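Local coordinates for sister chromatid cohesion protein (Chaetomium thermophilum, PDB 5T8V) that probably loads cohesin onto chromatin, this chain being the C-terminal, HEAT-repeat part of the longer Scc2 protein, at residues L224-T236 and F250-I264. Numbering follows the deposited sequence.
Sequences LEFAASQLLFIET and FDGFRLVAMDMICQI
A228 faces A257 where the two helices come closest, their CA atoms 4.6 Å apart. The axes approach to 8.2 Å and run roughly antiparallel, at 143°. Small side chains allow this: the A257 methyl lies against the backbone of A228 and the CB of L231.

Apolar contacts extend both ways. I261 CG1 meets A228 CB at 3.6 Å, and its CD1 reaches the backbone at S229. I264 CD1 rests against the backbone and CB of E225. M260 SD touches both L224 and A228, 3.9 Å from A228 CB. L232 has CG anti to its backbone N (chi1 -176°), which brings CD1 within 3.7 Å of M258 CE; the two side chains cross at about a right angle. Further along the chain, I234 CD1 touches F250 CD1 at 3.5 Å.

No hydrogen bond joins the segments. R254 sets CG and CD against L232 O, while its NH2 hydrogen-bonds T294 O. D251 OD1 lies above one guanidinium face of R254, toward its rim, in a long ion pair with NH2; no N-H points at it.

Helix 190-213 packs on L231 and helix 149-172 on F253; helices 272-282 and 305-315 cover I261. Two consecutive helices packed antiparallel, with further helices layered on them, are consistent with the HEAT-repeat architecture of this protein.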
# COMPACT_ATOMS: atom_id res chain seq x y z
N LEU A 224 -9.52 51.96 -3.20
CA LEU A 224 -10.53 51.14 -3.86
C LEU A 224 -10.22 49.66 -3.71
O LEU A 224 -11.13 48.84 -3.55
CB LEU A 224 -10.62 51.52 -5.34
CG LEU A 224 -11.30 52.85 -5.66
CD1 LEU A 224 -11.09 53.22 -7.12
CD2 LEU A 224 -12.79 52.79 -5.33
N GLU A 225 -8.94 49.28 -3.76
CA GLU A 225 -8.58 47.88 -3.59
C GLU A 225 -8.83 47.41 -2.17
O GLU A 225 -9.19 46.25 -1.95
CB GLU A 225 -7.11 47.67 -3.98
CG GLU A 225 -6.79 46.29 -4.55
CD GLU A 225 -6.73 45.20 -3.50
OE1 GLU A 225 -7.07 44.04 -3.82
OE2 GLU A 225 -6.34 45.50 -2.35
N PHE A 226 -8.66 48.29 -1.19
CA PHE A 226 -8.95 47.93 0.20
C PHE A 226 -10.45 47.79 0.42
O PHE A 226 -10.91 46.84 1.06
CB PHE A 226 -8.36 48.98 1.14
CG PHE A 226 -8.48 48.63 2.59
CD1 PHE A 226 -7.67 47.66 3.15
CD2 PHE A 226 -9.40 49.28 3.40
CE1 PHE A 226 -7.77 47.34 4.49
CE2 PHE A 226 -9.50 48.96 4.74
CZ PHE A 226 -8.69 47.99 5.29
N ALA A 227 -11.24 48.73 -0.12
CA ALA A 227 -12.69 48.66 0.03
C ALA A 227 -13.27 47.45 -0.69
O ALA A 227 -14.07 46.70 -0.11
CB ALA A 227 -13.32 49.95 -0.51
N ALA A 228 -12.87 47.23 -1.94
CA ALA A 228 -13.32 46.05 -2.67
C ALA A 228 -12.87 44.78 -1.97
O ALA A 228 -13.65 43.83 -1.84
CB ALA A 228 -12.80 46.09 -4.10
N SER A 229 -11.62 44.74 -1.52
CA SER A 229 -11.15 43.60 -0.75
C SER A 229 -12.06 43.34 0.44
O SER A 229 -12.33 42.18 0.79
CB SER A 229 -9.71 43.83 -0.28
OG SER A 229 -9.29 42.80 0.60
N GLN A 230 -12.56 44.40 1.08
CA GLN A 230 -13.46 44.22 2.21
C GLN A 230 -14.81 43.66 1.75
O GLN A 230 -15.34 42.73 2.36
CB GLN A 230 -13.65 45.55 2.95
CG GLN A 230 -14.54 45.46 4.18
CD GLN A 230 -14.09 44.39 5.16
OE1 GLN A 230 -13.37 44.68 6.12
NE2 GLN A 230 -14.52 43.15 4.93
N LEU A 231 -15.37 44.22 0.67
CA LEU A 231 -16.64 43.72 0.15
C LEU A 231 -16.54 42.27 -0.31
O LEU A 231 -17.57 41.59 -0.38
CB LEU A 231 -17.11 44.58 -1.02
CG LEU A 231 -18.04 45.76 -0.73
CD1 LEU A 231 -18.37 46.48 -2.03
CD2 LEU A 231 -19.32 45.30 -0.04
N LEU A 232 -15.34 41.80 -0.64
CA LEU A 232 -15.19 40.44 -1.15
C LEU A 232 -15.63 39.41 -0.11
O LEU A 232 -16.24 38.40 -0.45
CB LEU A 232 -13.73 40.21 -1.56
CG LEU A 232 -13.38 38.87 -2.20
CD1 LEU A 232 -14.03 38.73 -3.57
CD2 LEU A 232 -11.87 38.74 -2.31
N PHE A 233 -15.33 39.66 1.17
CA PHE A 233 -15.65 38.75 2.25
C PHE A 233 -16.93 39.15 2.98
O PHE A 233 -17.08 38.90 4.18
CB PHE A 233 -14.49 38.67 3.24
CG PHE A 233 -13.17 38.34 2.59
CD1 PHE A 233 -12.81 37.02 2.37
CD2 PHE A 233 -12.31 39.34 2.19
CE1 PHE A 233 -11.60 36.71 1.77
CE2 PHE A 233 -11.11 39.04 1.58
CZ PHE A 233 -10.75 37.72 1.37
N ILE A 234 -17.87 39.78 2.26
CA ILE A 234 -19.16 40.11 2.84
C ILE A 234 -19.85 38.84 3.31
O ILE A 234 -19.76 37.79 2.66
CB ILE A 234 -20.02 40.87 1.81
CG1 ILE A 234 -21.37 41.25 2.40
CG2 ILE A 234 -20.20 40.03 0.55
CD1 ILE A 234 -22.16 42.20 1.53
N GLU A 235 -20.53 38.92 4.45
CA GLU A 235 -21.16 37.75 5.06
C GLU A 235 -22.64 37.72 4.70
O GLU A 235 -23.52 38.09 5.48
CB GLU A 235 -20.95 37.74 6.57
CG GLU A 235 -19.79 36.88 7.02
CD GLU A 235 -19.93 36.43 8.46
OE1 GLU A 235 -20.19 37.28 9.34
OE2 GLU A 235 -19.79 35.21 8.71
N THR A 236 -22.91 37.26 3.49
CA THR A 236 -24.27 36.92 3.10
C THR A 236 -24.83 35.86 4.05
O THR A 236 -24.09 35.03 4.58
CB THR A 236 -24.29 36.40 1.66
OG1 THR A 236 -23.87 37.45 0.77
CG2 THR A 236 -25.69 35.95 1.26
N PHE A 250 -26.59 41.27 -2.06
CA PHE A 250 -25.24 41.24 -1.53
C PHE A 250 -24.31 40.46 -2.45
O PHE A 250 -23.15 40.84 -2.65
CB PHE A 250 -25.24 40.64 -0.12
CG PHE A 250 -26.03 41.43 0.88
CD1 PHE A 250 -25.65 42.72 1.21
CD2 PHE A 250 -27.14 40.89 1.50
CE1 PHE A 250 -26.37 43.46 2.14
CE2 PHE A 250 -27.87 41.62 2.42
CZ PHE A 250 -27.48 42.91 2.74
N ASP A 251 -24.80 39.35 -3.03
CA ASP A 251 -24.01 38.67 -4.05
C ASP A 251 -23.58 39.65 -5.13
O ASP A 251 -22.42 39.65 -5.56
CB ASP A 251 -24.79 37.51 -4.66
CG ASP A 251 -25.02 36.37 -3.68
OD1 ASP A 251 -24.44 36.40 -2.57
OD2 ASP A 251 -25.79 35.45 -4.02
N GLY A 252 -24.51 40.49 -5.58
CA GLY A 252 -24.15 41.52 -6.55
C GLY A 252 -23.01 42.39 -6.07
O GLY A 252 -22.11 42.73 -6.84
N PHE A 253 -23.03 42.75 -4.78
CA PHE A 253 -21.90 43.50 -4.25
C PHE A 253 -20.60 42.71 -4.40
O PHE A 253 -19.58 43.25 -4.85
CB PHE A 253 -22.14 43.87 -2.79
CG PHE A 253 -23.00 45.08 -2.61
CD1 PHE A 253 -22.51 46.34 -2.89
CD2 PHE A 253 -24.31 44.95 -2.18
CE1 PHE A 253 -23.30 47.45 -2.73
CE2 PHE A 253 -25.10 46.06 -2.02
CZ PHE A 253 -24.60 47.32 -2.30
N ARG A 254 -20.61 41.44 -4.01
CA ARG A 254 -19.41 40.61 -4.15
C ARG A 254 -18.88 40.66 -5.58
O ARG A 254 -17.68 40.85 -5.81
CB ARG A 254 -19.73 39.17 -3.74
CG ARG A 254 -18.55 38.38 -3.20
CD ARG A 254 -19.02 37.11 -2.50
NE ARG A 254 -19.88 36.30 -3.36
CZ ARG A 254 -20.62 35.27 -2.94
NH1 ARG A 254 -20.60 34.92 -1.66
NH2 ARG A 254 -21.37 34.59 -3.80
N LEU A 255 -19.77 40.50 -6.56
CA LEU A 255 -19.35 40.51 -7.96
C LEU A 255 -18.74 41.85 -8.35
O LEU A 255 -17.67 41.90 -8.97
CB LEU A 255 -20.54 40.18 -8.86
CG LEU A 255 -20.63 38.71 -9.27
CD1 LEU A 255 -22.02 38.37 -9.77
CD2 LEU A 255 -19.59 38.40 -10.33
N VAL A 256 -19.40 42.95 -8.00
CA VAL A 256 -18.85 44.27 -8.28
C VAL A 256 -17.45 44.40 -7.70
O VAL A 256 -16.54 44.96 -8.33
CB VAL A 256 -19.79 45.37 -7.75
CG1 VAL A 256 -19.08 46.72 -7.67
CG2 VAL A 256 -21.02 45.48 -8.64
N ALA A 257 -17.25 43.88 -6.49
CA ALA A 257 -15.93 43.96 -5.87
C ALA A 257 -14.90 43.18 -6.67
O ALA A 257 -13.79 43.66 -6.91
CB ALA A 257 -15.99 43.43 -4.43
N MET A 258 -15.25 41.96 -7.10
CA MET A 258 -14.33 41.19 -7.93
C MET A 258 -13.95 41.95 -9.20
O MET A 258 -12.77 42.02 -9.56
CB MET A 258 -14.95 39.84 -8.27
CG MET A 258 -15.08 38.91 -7.08
SD MET A 258 -15.78 37.31 -7.51
CE MET A 258 -15.69 36.47 -5.93
N ASP A 259 -14.94 42.53 -9.87
CA ASP A 259 -14.66 43.32 -11.06
C ASP A 259 -13.67 44.44 -10.74
O ASP A 259 -12.71 44.67 -11.48
CB ASP A 259 -15.95 43.90 -11.64
CG ASP A 259 -16.83 42.84 -12.26
OD1 ASP A 259 -16.47 41.64 -12.18
OD2 ASP A 259 -17.89 43.19 -12.82
N MET A 260 -13.90 45.15 -9.63
CA MET A 260 -13.02 46.26 -9.28
C MET A 260 -11.59 45.79 -9.05
O MET A 260 -10.64 46.41 -9.54
CB MET A 260 -13.57 46.97 -8.04
CG MET A 260 -12.88 48.29 -7.73
SD MET A 260 -13.61 49.16 -6.33
CE MET A 260 -15.21 49.61 -6.99
N ILE A 261 -11.43 44.70 -8.30
CA ILE A 261 -10.08 44.21 -8.01
C ILE A 261 -9.39 43.75 -9.29
O ILE A 261 -8.19 43.95 -9.46
CB ILE A 261 -10.13 43.08 -6.97
CG1 ILE A 261 -10.69 43.60 -5.64
CG2 ILE A 261 -8.73 42.50 -6.75
CD1 ILE A 261 -10.91 42.53 -4.59
N CYS A 262 -10.13 43.10 -10.19
CA CYS A 262 -9.55 42.73 -11.47
C CYS A 262 -9.10 43.95 -12.25
O CYS A 262 -8.04 43.94 -12.90
CB CYS A 262 -10.54 41.91 -12.30
SG CYS A 262 -10.82 40.26 -11.65
N GLN A 263 -9.89 45.03 -12.20
CA GLN A 263 -9.52 46.25 -12.91
C GLN A 263 -8.23 46.84 -12.35
O GLN A 263 -7.28 47.10 -13.09
CB GLN A 263 -10.66 47.26 -12.84
CG GLN A 263 -11.59 47.17 -14.03
CD GLN A 263 -11.05 47.92 -15.22
OE1 GLN A 263 -11.12 49.15 -15.26
NE2 GLN A 263 -10.51 47.20 -16.19
N ILE A 264 -8.18 47.05 -11.03
CA ILE A 264 -6.96 47.57 -10.41
C ILE A 264 -5.78 46.67 -10.74
O ILE A 264 -4.69 47.15 -11.08
CB ILE A 264 -7.16 47.72 -8.89
CG1 ILE A 264 -8.30 48.70 -8.59
CG2 ILE A 264 -5.86 48.18 -8.22
CD1 ILE A 264 -8.67 48.79 -7.12